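Local structure of similar to N-acetyltransferase (Staphylococcus aureus subsp. aureus, 4MBU) at residues E11-I16 with D39-W44; Q101-L106 with K131-F136; G142-V147 with L157-L162. The protein probably transfers an acetyl group from acetyl-coenzyme A to an amine on its substrate, as other members of the Gcn5-related (GNAT) N-acetyltransferase family do. All blocks are in the same frame, centred on the assembly; numbering follows the deposited sequence.

Contact 1. Residues E11-I16 with D39-W44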
loop_
_atom_site.group_PDB
_atom_site.type_symbol
_atom_site.label_atom_id
_atom_site.label_comp_id
_atom_site.label_asym_id
_atom_site.label_seq_id
_atom_site.Cartn_x
_atom_site.Cartn_y
_atom_site.Cartn_z
ATOM N N GLU A 11 -23.821 30.977 1.481
ATOM C CA GLU A 11 -24.683 30.683 0.338
ATOM C C GLU A 11 -24.260 29.429 -0.435
ATOM O O GLU A 11 -24.989 28.965 -1.314
ATOM C CB GLU A 11 -24.766 31.886 -0.616
ATOM C CG GLU A 11 -23.660 32.933 -0.443
ATOM C CD GLU A 11 -23.888 33.852 0.753
ATOM O OE1 GLU A 11 -22.893 34.241 1.402
ATOM O OE2 GLU A 11 -25.062 34.188 1.040
ATOM N N ASP A 12 -23.094 28.879 -0.102
ATOM C CA ASP A 12 -22.623 27.654 -0.741
ATOM C C ASP A 12 -23.115 26.392 -0.012
ATOM O O ASP A 12 -23.150 25.300 -0.592
ATOM C CB ASP A 12 -21.091 27.652 -0.797
ATOM C CG ASP A 12 -20.527 28.800 -1.615
ATOM O OD1 ASP A 12 -21.174 29.227 -2.595
ATOM O OD2 ASP A 12 -19.419 29.272 -1.275
ATOM N N LEU A 13 -23.506 26.558 1.251
ATOM C CA LEU A 13 -23.722 25.416 2.145
ATOM C C LEU A 13 -24.701 24.360 1.611
ATOM O O LEU A 13 -24.428 23.151 1.671
ATOM C CB LEU A 13 -24.102 25.888 3.557
ATOM C CG LEU A 13 -22.966 26.610 4.292
ATOM C CD1 LEU A 13 -23.385 27.043 5.679
ATOM C CD2 LEU A 13 -21.717 25.736 4.391
ATOM N N ASN A 14 -25.818 24.806 1.049
ATOM C CA ASN A 14 -26.789 23.857 0.513
ATOM C C ASN A 14 -26.134 22.947 -0.519
ATOM O O ASN A 14 -26.226 21.717 -0.406
ATOM C CB ASN A 14 -28.013 24.572 -0.054
ATOM C CG ASN A 14 -28.930 25.085 1.036
ATOM O OD1 ASN A 14 -28.909 26.265 1.377
ATOM N ND2 ASN A 14 -29.733 24.191 1.602
ATOM N N ALA A 15 -25.406 23.549 -1.464
ATOM C CA ALA A 15 -24.703 22.770 -2.489
ATOM C C ALA A 15 -23.743 21.823 -1.790
ATOM O O ALA A 15 -23.743 20.607 -2.039
ATOM C CB ALA A 15 -23.951 23.694 -3.431
ATOM N N ILE A 16 -22.979 22.377 -0.849
ATOM C CA ILE A 16 -21.994 21.583 -0.120
ATOM C C ILE A 16 -22.721 20.418 0.537
ATOM O O ILE A 16 -22.318 19.254 0.379
ATOM C CB ILE A 16 -21.195 22.443 0.900
ATOM C CG1 ILE A 16 -20.132 23.266 0.156
ATOM C CG2 ILE A 16 -20.538 21.570 1.971
ATOM C CD1 ILE A 16 -19.487 24.378 0.981
ATOM N N ASP A 39 -28.638 22.419 9.434
ATOM C CA ASP A 39 -28.201 23.081 10.665
ATOM C C ASP A 39 -26.839 22.563 11.133
ATOM O O ASP A 39 -26.004 23.329 11.622
ATOM C CB ASP A 39 -29.231 22.892 11.786
ATOM C CG ASP A 39 -30.573 23.532 11.469
ATOM O OD1 ASP A 39 -30.640 24.375 10.548
ATOM O OD2 ASP A 39 -31.561 23.189 12.158
ATOM N N GLU A 40 -26.632 21.257 10.997
ATOM C CA GLU A 40 -25.348 20.654 11.332
ATOM C C GLU A 40 -24.258 21.228 10.430
ATOM O O GLU A 40 -23.165 21.571 10.890
ATOM C CB GLU A 40 -25.429 19.125 11.210
ATOM C CG GLU A 40 -26.133 18.454 12.390
ATOM C CD GLU A 40 -26.623 17.050 12.078
ATOM O OE1 GLU A 40 -26.769 16.714 10.886
ATOM O OE2 GLU A 40 -26.874 16.281 13.032
ATOM N N ARG A 41 -24.577 21.363 9.147
ATOM C CA ARG A 41 -23.631 21.911 8.184
ATOM C C ARG A 41 -23.325 23.392 8.476
ATOM O O ARG A 41 -22.167 23.830 8.381
ATOM C CB ARG A 41 -24.147 21.690 6.757
ATOM C CG ARG A 41 -23.247 22.212 5.648
ATOM C CD ARG A 41 -21.806 21.721 5.756
ATOM N NE ARG A 41 -21.661 20.265 5.740
ATOM C CZ ARG A 41 -20.503 19.634 5.550
ATOM N NH1 ARG A 41 -19.392 20.328 5.346
ATOM N NH2 ARG A 41 -20.450 18.306 5.566
ATOM N N ILE A 42 -24.345 24.148 8.878
ATOM C CA ILE A 42 -24.155 25.558 9.209
ATOM C C ILE A 42 -23.303 25.710 10.469
ATOM O O ILE A 42 -22.429 26.583 10.540
ATOM C CB ILE A 42 -25.505 26.298 9.358
ATOM C CG1 ILE A 42 -26.204 26.392 7.999
ATOM C CG2 ILE A 42 -25.293 27.697 9.910
ATOM C CD1 ILE A 42 -27.693 26.717 8.086
ATOM N N ALA A 43 -23.545 24.847 11.454
ATOM C CA ALA A 43 -22.737 24.846 12.673
ATOM C C ALA A 43 -21.279 24.512 12.339
ATOM O O ALA A 43 -20.346 25.098 12.898
ATOM C CB ALA A 43 -23.294 23.853 13.686
ATOM N N TRP A 44 -21.101 23.556 11.429
ATOM C CA TRP A 44 -19.778 23.171 10.935
ATOM C C TRP A 44 -19.057 24.378 10.326
ATOM O O TRP A 44 -17.912 24.670 10.674
ATOM C CB TRP A 44 -19.929 22.027 9.922
ATOM C CG TRP A 44 -18.698 21.671 9.117
ATOM C CD1 TRP A 44 -17.725 20.759 9.443
ATOM C CD2 TRP A 44 -18.341 22.188 7.830
ATOM N NE1 TRP A 44 -16.785 20.688 8.437
ATOM C CE2 TRP A 44 -17.140 21.560 7.438
ATOM C CE3 TRP A 44 -18.917 23.135 6.976
ATOM C CZ2 TRP A 44 -16.508 21.848 6.230
ATOM C CZ3 TRP A 44 -18.293 23.412 5.773
ATOM C CH2 TRP A 44 -17.100 22.774 5.412
#

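Contact 2. Residues Q101-L106 with K131-F136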
loop_
_atom_site.group_PDB
_atom_site.type_symbol
_atom_site.label_atom_id
_atom_site.label_comp_id
_atom_site.label_asym_id
_atom_site.label_seq_id
_atom_site.Cartn_x
_atom_site.Cartn_y
_atom_site.Cartn_z
ATOM N N GLN A 101 -7.209 20.244 -8.308
ATOM C CA GLN A 101 -7.129 21.689 -8.077
ATOM C C GLN A 101 -7.408 22.057 -6.616
ATOM O O GLN A 101 -6.756 22.956 -6.037
ATOM C CB GLN A 101 -8.080 22.441 -9.019
ATOM C CG GLN A 101 -7.659 22.397 -10.496
ATOM C CD GLN A 101 -8.551 23.254 -11.389
ATOM O OE1 GLN A 101 -8.789 24.433 -11.114
ATOM N NE2 GLN A 101 -9.061 22.655 -12.451
ATOM N N LEU A 102 -8.376 21.360 -6.022
ATOM C CA LEU A 102 -8.675 21.572 -4.611
ATOM C C LEU A 102 -7.486 21.177 -3.731
ATOM O O LEU A 102 -7.090 21.933 -2.853
ATOM C CB LEU A 102 -9.956 20.835 -4.204
ATOM C CG LEU A 102 -11.220 21.536 -4.712
ATOM C CD1 LEU A 102 -12.419 20.648 -4.594
ATOM C CD2 LEU A 102 -11.450 22.808 -3.926
ATOM N N LEU A 103 -6.900 20.009 -3.983
ATOM C CA LEU A 103 -5.761 19.549 -3.193
ATOM C C LEU A 103 -4.603 20.523 -3.316
ATOM O O LEU A 103 -3.946 20.855 -2.330
ATOM C CB LEU A 103 -5.316 18.150 -3.638
ATOM C CG LEU A 103 -4.083 17.622 -2.912
ATOM C CD1 LEU A 103 -4.247 17.721 -1.393
ATOM C CD2 LEU A 103 -3.818 16.174 -3.322
ATOM N N GLN A 104 -4.352 20.974 -4.536
ATOM C CA GLN A 104 -3.299 21.961 -4.775
ATOM C C GLN A 104 -3.522 23.195 -3.899
ATOM O O GLN A 104 -2.598 23.677 -3.214
ATOM C CB GLN A 104 -3.296 22.333 -6.260
ATOM C CG GLN A 104 -2.262 23.356 -6.664
ATOM C CD GLN A 104 -2.338 23.677 -8.146
ATOM O OE1 GLN A 104 -3.417 23.639 -8.749
ATOM N NE2 GLN A 104 -1.193 23.987 -8.744
ATOM N N ARG A 105 -4.760 23.689 -3.891
ATOM C CA ARG A 105 -5.077 24.873 -3.093
ATOM C C ARG A 105 -4.921 24.623 -1.584
ATOM O O ARG A 105 -4.376 25.462 -0.851
ATOM C CB ARG A 105 -6.485 25.375 -3.441
ATOM C CG ARG A 105 -6.901 26.649 -2.722
ATOM C CD ARG A 105 -6.052 27.849 -3.147
ATOM N NE ARG A 105 -6.432 29.056 -2.413
ATOM C CZ ARG A 105 -5.936 29.396 -1.223
ATOM N NH1 ARG A 105 -5.032 28.623 -0.626
ATOM N NH2 ARG A 105 -6.347 30.512 -0.625
ATOM N N LEU A 106 -5.368 23.454 -1.133
ATOM C CA LEU A 106 -5.182 23.039 0.262
ATOM C C LEU A 106 -3.714 23.051 0.645
ATOM O O LEU A 106 -3.351 23.569 1.701
ATOM C CB LEU A 106 -5.739 21.630 0.508
ATOM C CG LEU A 106 -7.257 21.465 0.539
ATOM C CD1 LEU A 106 -7.630 19.967 0.640
ATOM C CD2 LEU A 106 -7.862 22.262 1.693
ATOM N N LYS A 131 -4.423 7.497 -6.024
ATOM C CA LYS A 131 -3.625 7.920 -7.175
ATOM C C LYS A 131 -3.381 9.436 -7.178
ATOM O O LYS A 131 -2.272 9.909 -7.481
ATOM C CB LYS A 131 -4.314 7.490 -8.473
ATOM C CG LYS A 131 -3.678 8.073 -9.719
ATOM C CD LYS A 131 -4.529 7.816 -10.964
ATOM C CE LYS A 131 -3.641 7.653 -12.191
ATOM N NZ LYS A 131 -2.655 6.554 -11.987
ATOM N N LEU A 132 -4.418 10.197 -6.836
ATOM C CA LEU A 132 -4.300 11.664 -6.795
ATOM C C LEU A 132 -3.302 12.093 -5.732
ATOM O O LEU A 132 -2.524 13.032 -5.910
ATOM C CB LEU A 132 -5.664 12.290 -6.497
ATOM C CG LEU A 132 -5.625 13.802 -6.290
ATOM C CD1 LEU A 132 -5.297 14.500 -7.594
ATOM C CD2 LEU A 132 -6.933 14.305 -5.713
ATOM N N HIS A 133 -3.320 11.400 -4.608
ATOM C CA HIS A 133 -2.426 11.793 -3.534
ATOM C C HIS A 133 -0.985 11.421 -3.827
ATOM O O HIS A 133 -0.063 12.202 -3.553
ATOM C CB HIS A 133 -2.925 11.248 -2.197
ATOM C CG HIS A 133 -4.025 12.074 -1.615
ATOM N ND1 HIS A 133 -5.327 12.005 -2.067
ATOM C CD2 HIS A 133 -4.008 13.037 -0.664
ATOM C CE1 HIS A 133 -6.069 12.864 -1.389
ATOM N NE2 HIS A 133 -5.290 13.504 -0.536
ATOM N N GLN A 134 -0.792 10.236 -4.400
ATOM C CA GLN A 134 0.532 9.835 -4.852
ATOM C C GLN A 134 1.078 10.858 -5.842
ATOM O O GLN A 134 2.263 11.186 -5.800
ATOM C CB GLN A 134 0.482 8.449 -5.503
ATOM C CG GLN A 134 0.209 7.304 -4.526
ATOM C CD GLN A 134 0.224 5.956 -5.223
ATOM O OE1 GLN A 134 -0.431 5.779 -6.251
ATOM N NE2 GLN A 134 0.977 5.001 -4.674
ATOM N N LYS A 135 0.214 11.354 -6.732
ATOM C CA LYS A 135 0.635 12.376 -7.700
ATOM C C LYS A 135 1.228 13.606 -7.012
ATOM O O LYS A 135 2.189 14.187 -7.504
ATOM C CB LYS A 135 -0.526 12.794 -8.615
ATOM C CG LYS A 135 -0.102 13.717 -9.766
ATOM C CD LYS A 135 -1.284 14.147 -10.658
ATOM C CE LYS A 135 -2.044 15.331 -10.063
ATOM N NZ LYS A 135 -3.001 15.990 -11.015
ATOM N N PHE A 136 0.666 13.989 -5.865
ATOM C CA PHE A 136 1.163 15.145 -5.116
ATOM C C PHE A 136 2.211 14.748 -4.077
ATOM O O PHE A 136 2.476 15.499 -3.136
ATOM C CB PHE A 136 -0.001 15.885 -4.445
ATOM C CG PHE A 136 -0.782 16.757 -5.391
ATOM C CD1 PHE A 136 -0.485 18.106 -5.511
ATOM C CD2 PHE A 136 -1.789 16.226 -6.179
ATOM C CE1 PHE A 136 -1.191 18.908 -6.389
ATOM C CE2 PHE A 136 -2.496 17.025 -7.054
ATOM C CZ PHE A 136 -2.198 18.367 -7.157
#

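Contact 3. Residues G142-V147 with L157-L162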
loop_
_atom_site.group_PDB
_atom_site.type_symbol
_atom_site.label_atom_id
_atom_site.label_comp_id
_atom_site.label_asym_id
_atom_site.label_seq_id
_atom_site.Cartn_x
_atom_site.Cartn_y
_atom_site.Cartn_z
ATOM N N GLY A 142 0.540 3.987 6.283
ATOM C CA GLY A 142 0.033 2.784 6.915
ATOM C C GLY A 142 -1.406 2.490 6.560
ATOM O O GLY A 142 -2.054 3.285 5.875
ATOM N N THR A 143 -1.900 1.347 7.032
ATOM C CA THR A 143 -3.281 0.936 6.796
ATOM C C THR A 143 -3.875 0.253 8.027
ATOM O O THR A 143 -3.375 -0.773 8.481
ATOM C CB THR A 143 -3.374 -0.046 5.622
ATOM O OG1 THR A 143 -2.867 0.581 4.440
ATOM C CG2 THR A 143 -4.833 -0.468 5.383
ATOM N N LEU A 144 -4.946 0.820 8.565
ATOM C CA LEU A 144 -5.630 0.207 9.694
ATOM C C LEU A 144 -6.761 -0.644 9.145
ATOM O O LEU A 144 -7.687 -0.134 8.509
ATOM C CB LEU A 144 -6.155 1.271 10.643
ATOM C CG LEU A 144 -5.088 2.041 11.418
ATOM C CD1 LEU A 144 -5.651 3.340 11.867
ATOM C CD2 LEU A 144 -4.669 1.249 12.623
ATOM N N THR A 145 -6.673 -1.949 9.375
ATOM C CA THR A 145 -7.622 -2.890 8.785
ATOM C C THR A 145 -8.843 -3.079 9.688
ATOM O O THR A 145 -8.711 -3.119 10.915
ATOM C CB THR A 145 -6.963 -4.257 8.540
ATOM O OG1 THR A 145 -6.492 -4.774 9.787
ATOM C CG2 THR A 145 -5.785 -4.124 7.593
ATOM N N ASN A 146 -10.015 -3.209 9.070
ATOM C CA ASN A 146 -11.260 -3.434 9.794
ATOM C C ASN A 146 -11.566 -2.359 10.822
ATOM O O ASN A 146 -12.095 -2.670 11.896
ATOM C CB ASN A 146 -11.235 -4.806 10.487
ATOM C CG ASN A 146 -10.958 -5.944 9.513
ATOM O OD1 ASN A 146 -11.470 -5.949 8.397
ATOM N ND2 ASN A 146 -10.124 -6.896 9.926
ATOM N N VAL A 147 -11.230 -1.105 10.515
ATOM C CA VAL A 147 -11.529 -0.020 11.452
ATOM C C VAL A 147 -12.913 0.526 11.218
ATOM O O VAL A 147 -13.488 1.160 12.114
ATOM C CB VAL A 147 -10.554 1.189 11.369
ATOM C CG1 VAL A 147 -9.242 0.866 12.012
ATOM C CG2 VAL A 147 -10.380 1.646 9.919
ATOM N N LEU A 157 -8.773 1.695 6.556
ATOM C CA LEU A 157 -8.435 3.093 6.379
ATOM C C LEU A 157 -6.939 3.244 6.156
ATOM O O LEU A 157 -6.133 2.858 6.998
ATOM C CB LEU A 157 -8.866 3.905 7.607
ATOM C CG LEU A 157 -8.623 5.414 7.495
ATOM C CD1 LEU A 157 -9.561 6.006 6.452
ATOM C CD2 LEU A 157 -8.807 6.111 8.842
ATOM N N ALA A 158 -6.569 3.801 5.010
ATOM C CA ALA A 158 -5.169 4.057 4.704
ATOM C C ALA A 158 -4.804 5.500 5.047
ATOM O O ALA A 158 -5.587 6.417 4.840
ATOM C CB ALA A 158 -4.888 3.771 3.249
ATOM N N PHE A 159 -3.616 5.698 5.596
ATOM C CA PHE A 159 -3.150 7.046 5.882
ATOM C C PHE A 159 -2.091 7.423 4.860
ATOM O O PHE A 159 -1.140 6.672 4.634
ATOM C CB PHE A 159 -2.542 7.112 7.279
ATOM C CG PHE A 159 -3.552 7.215 8.382
ATOM C CD1 PHE A 159 -3.437 6.419 9.506
ATOM C CD2 PHE A 159 -4.587 8.128 8.320
ATOM C CE1 PHE A 159 -4.347 6.512 10.536
ATOM C CE2 PHE A 159 -5.509 8.221 9.354
ATOM C CZ PHE A 159 -5.384 7.416 10.461
ATOM N N TYR A 160 -2.259 8.585 4.240
ATOM C CA TYR A 160 -1.246 9.126 3.345
ATOM C C TYR A 160 -0.758 10.429 3.930
ATOM O O TYR A 160 -1.536 11.186 4.511
ATOM C CB TYR A 160 -1.800 9.316 1.927
ATOM C CG TYR A 160 -1.910 8.003 1.183
ATOM C CD1 TYR A 160 -0.970 7.640 0.218
ATOM C CD2 TYR A 160 -2.932 7.113 1.470
ATOM C CE1 TYR A 160 -1.062 6.428 -0.437
ATOM C CE2 TYR A 160 -3.034 5.905 0.814
ATOM C CZ TYR A 160 -2.092 5.569 -0.133
ATOM O OH TYR A 160 -2.190 4.365 -0.789
ATOM N N GLU A 161 0.540 10.683 3.824
ATOM C CA GLU A 161 1.054 11.915 4.410
ATOM C C GLU A 161 2.013 12.657 3.503
ATOM O O GLU A 161 2.804 12.052 2.765
ATOM C CB GLU A 161 1.665 11.680 5.803
ATOM C CG GLU A 161 2.981 10.932 5.829
ATOM C CD GLU A 161 3.559 10.830 7.236
ATOM O OE1 GLU A 161 3.981 9.721 7.620
ATOM O OE2 GLU A 161 3.609 11.856 7.951
ATOM N N LEU A 162 1.910 13.980 3.562
ATOM C CA LEU A 162 2.835 14.878 2.887
ATOM C C LEU A 162 3.605 15.697 3.907
ATOM O O LEU A 162 3.000 16.356 4.781
ATOM C CB LEU A 162 2.063 15.818 1.969
ATOM C CG LEU A 162 2.841 16.907 1.234
ATOM C CD1 LEU A 162 3.819 16.293 0.222
ATOM C CD2 LEU A 162 1.866 17.845 0.540
#

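Contact 1. Residues E11-I16 with D39-W44
Arg41 leaves its helix with CG anti to the backbone N (chi1 -180°) and then bends twice, at chi2 52° and chi3 58°, so that its head comes over the Trp44 ring and its arm runs across Ile16. Leu13 holds CG anti to the carbonyl carbon, as does Ile16 its CG1, which leaves Ile16 CG2 anti to the backbone N and facing helix 38-50. The two methyls of Leu13 divide the neighbours. Its CD1 lies 3.7 Å from Ile42 CG1, the two chains crossing at about a right angle, while CD2 reaches the aliphatic part of Arg41, 4.0 Å from its CG. The same CD2 comes to the rim of the indole near its plane, 4.4 Å from Trp44 CZ3. Ile16 uses its CG2 branch, which sits over one face of the Arg41 guanidinium, 3.8 Å from NH1. Within helix 38-50 the guanidinium turns an edge to the indole, and Arg41 NH1 stands 3.0 Å above the plane of the Trp44 ring, over its centre. Leucine suits its place because its branched methyls can touch several partners at once, and arginine suits the other side because its methylenes pack as a hydrocarbon while its flat end can lie under a methyl. The pair belongs to the two helices between the first two strands of the GNAT fold, and Ile16 and Arg41 both also rest on Phe67 of the sheet. No hydrogen bond joins the two segments; the Arg41 head is held by Gln36 through NE and by a cation-pi contact with Tyr20. Although aliphatic groups crowd it, the guanidinium probably stays protonated, given arginine's high pKa and the Gln36 oxygen and Tyr20 ring beside it.

Contact 2. Residues Q101-L106 with K131-F136
This is an apolar helix-to-helix contact on one flank of the GNAT sheet, made where helix 98-112 passes the C-terminal end of helix 127-135. Leu103 carries it. With CG anti to its backbone N, the side chain reaches straight out from its helix and meets Phe136 tip to tip. Its CG lies over the centre of the phenyl face, a CH-pi contact with 4.2 Å from Leu103 CG to the ring centroid of Phe136. The methyl CD2 goes further, coming to 3.5 Å from Phe136 CD2. That methyl also lies over a face of the His133 imidazole, offset toward its rim, in a second CH-pi contact, and it is 4.2 Å from Leu132 CG. One branched leucine thus fills a notch between two rings and an aliphatic chain. Phe136 is the first residue past its helix, and its ring lies against helix 98-112, where the flat face takes up Leu103. Beside it, Gln104 contributes only its inner carbons, with CB 4.0 Å from Phe136 CE1, while its extended amide end leads away. The imidazole is fixed at both nitrogens, ND1 by Ser129 O and NE2 by His85 NE2, so the face met by Leu103 has a settled rotation. Leu103 and Leu106 rest on His85 and Ile87 of strand 82-89, while Leu102 turns to Phe56 of strand 55-60 and Ile5 of strand 3-7.

Contact 3. Residues G142-V147 with L157-L162
Three backbone hydrogen bonds tie these strands into an antiparallel beta hairpin, the last two strands of the GNAT sheet. Leu144 and Leu157 form a hydrogen-bonded pair that exchanges both bonds: Leu144 N gives to Leu157 O at 2.8 Å, and Leu157 N gives to Leu144 O at 2.9 Å, each donor lying in the carbonyl plane. The third, from Phe159 N to Gly142 O at 2.9 Å, is the straightest (168° at the hydrogen), yet its donor stands above the carbonyl plane, 28° out of it. Between them, Thr143 and Ala158 make a non-hydrogen-bonded pair, where Thr143 CA and Leu157 O approach to 3.4 Å in a CA-H...O contact.

Glycine suits position 142 because at its backbone angles a CB would jam against the preceding carbonyl oxygen. Thr143 and Ala158 share one face of the sheet; the small methyl of Ala158 lies 4.0 Å from Thr143 OG1, which has a weak hydrogen bond to His140 NE2. On the face of Leu144, Leu157 and Phe159, Leu144 CD1 meets Phe159 CE1 at 3.7 Å, the two chains crossing obliquely. After Leu144 the strand turns a corner at Thr145 and Asn146; Asn146, in left-handed helical angles that asparagine tolerates well, has its N bound by Asp156 OD1. Strand 139-150, outermost within its chain, makes backbone hydrogen bonds from Thr143 to the third subunit, and Glu161 OE1 accepts a hydrogen bond from Thr145 N of that subunit. Past the corner, Val147 crosses Leu157 at about a right angle, its CG2 3.6 Å from Leu157 CB.

How the contacts relate
The three contacts follow one another along the chain, none nesting within or crossing another. Contact 1 closes the excursion through the two helices between strands 3-7 and 55-60. Contact 2 then closes a helix-strand-helix passage, with strand 117-123 lying between its two helices. Contact 3 closes the hairpin of strands 139-150 and 153-163 at the far end of the sheet. Contact 1 lies on the opposite side of the chain's centre from both others, its centre about 24 Å from that of contact 2 and about 28 Å from that of contact 3. Contacts 2 and 3 do touch: Leu162 CD1 packs 3.7 Å from Phe136 O, joining the residue just past helix 127-135 to the last strand.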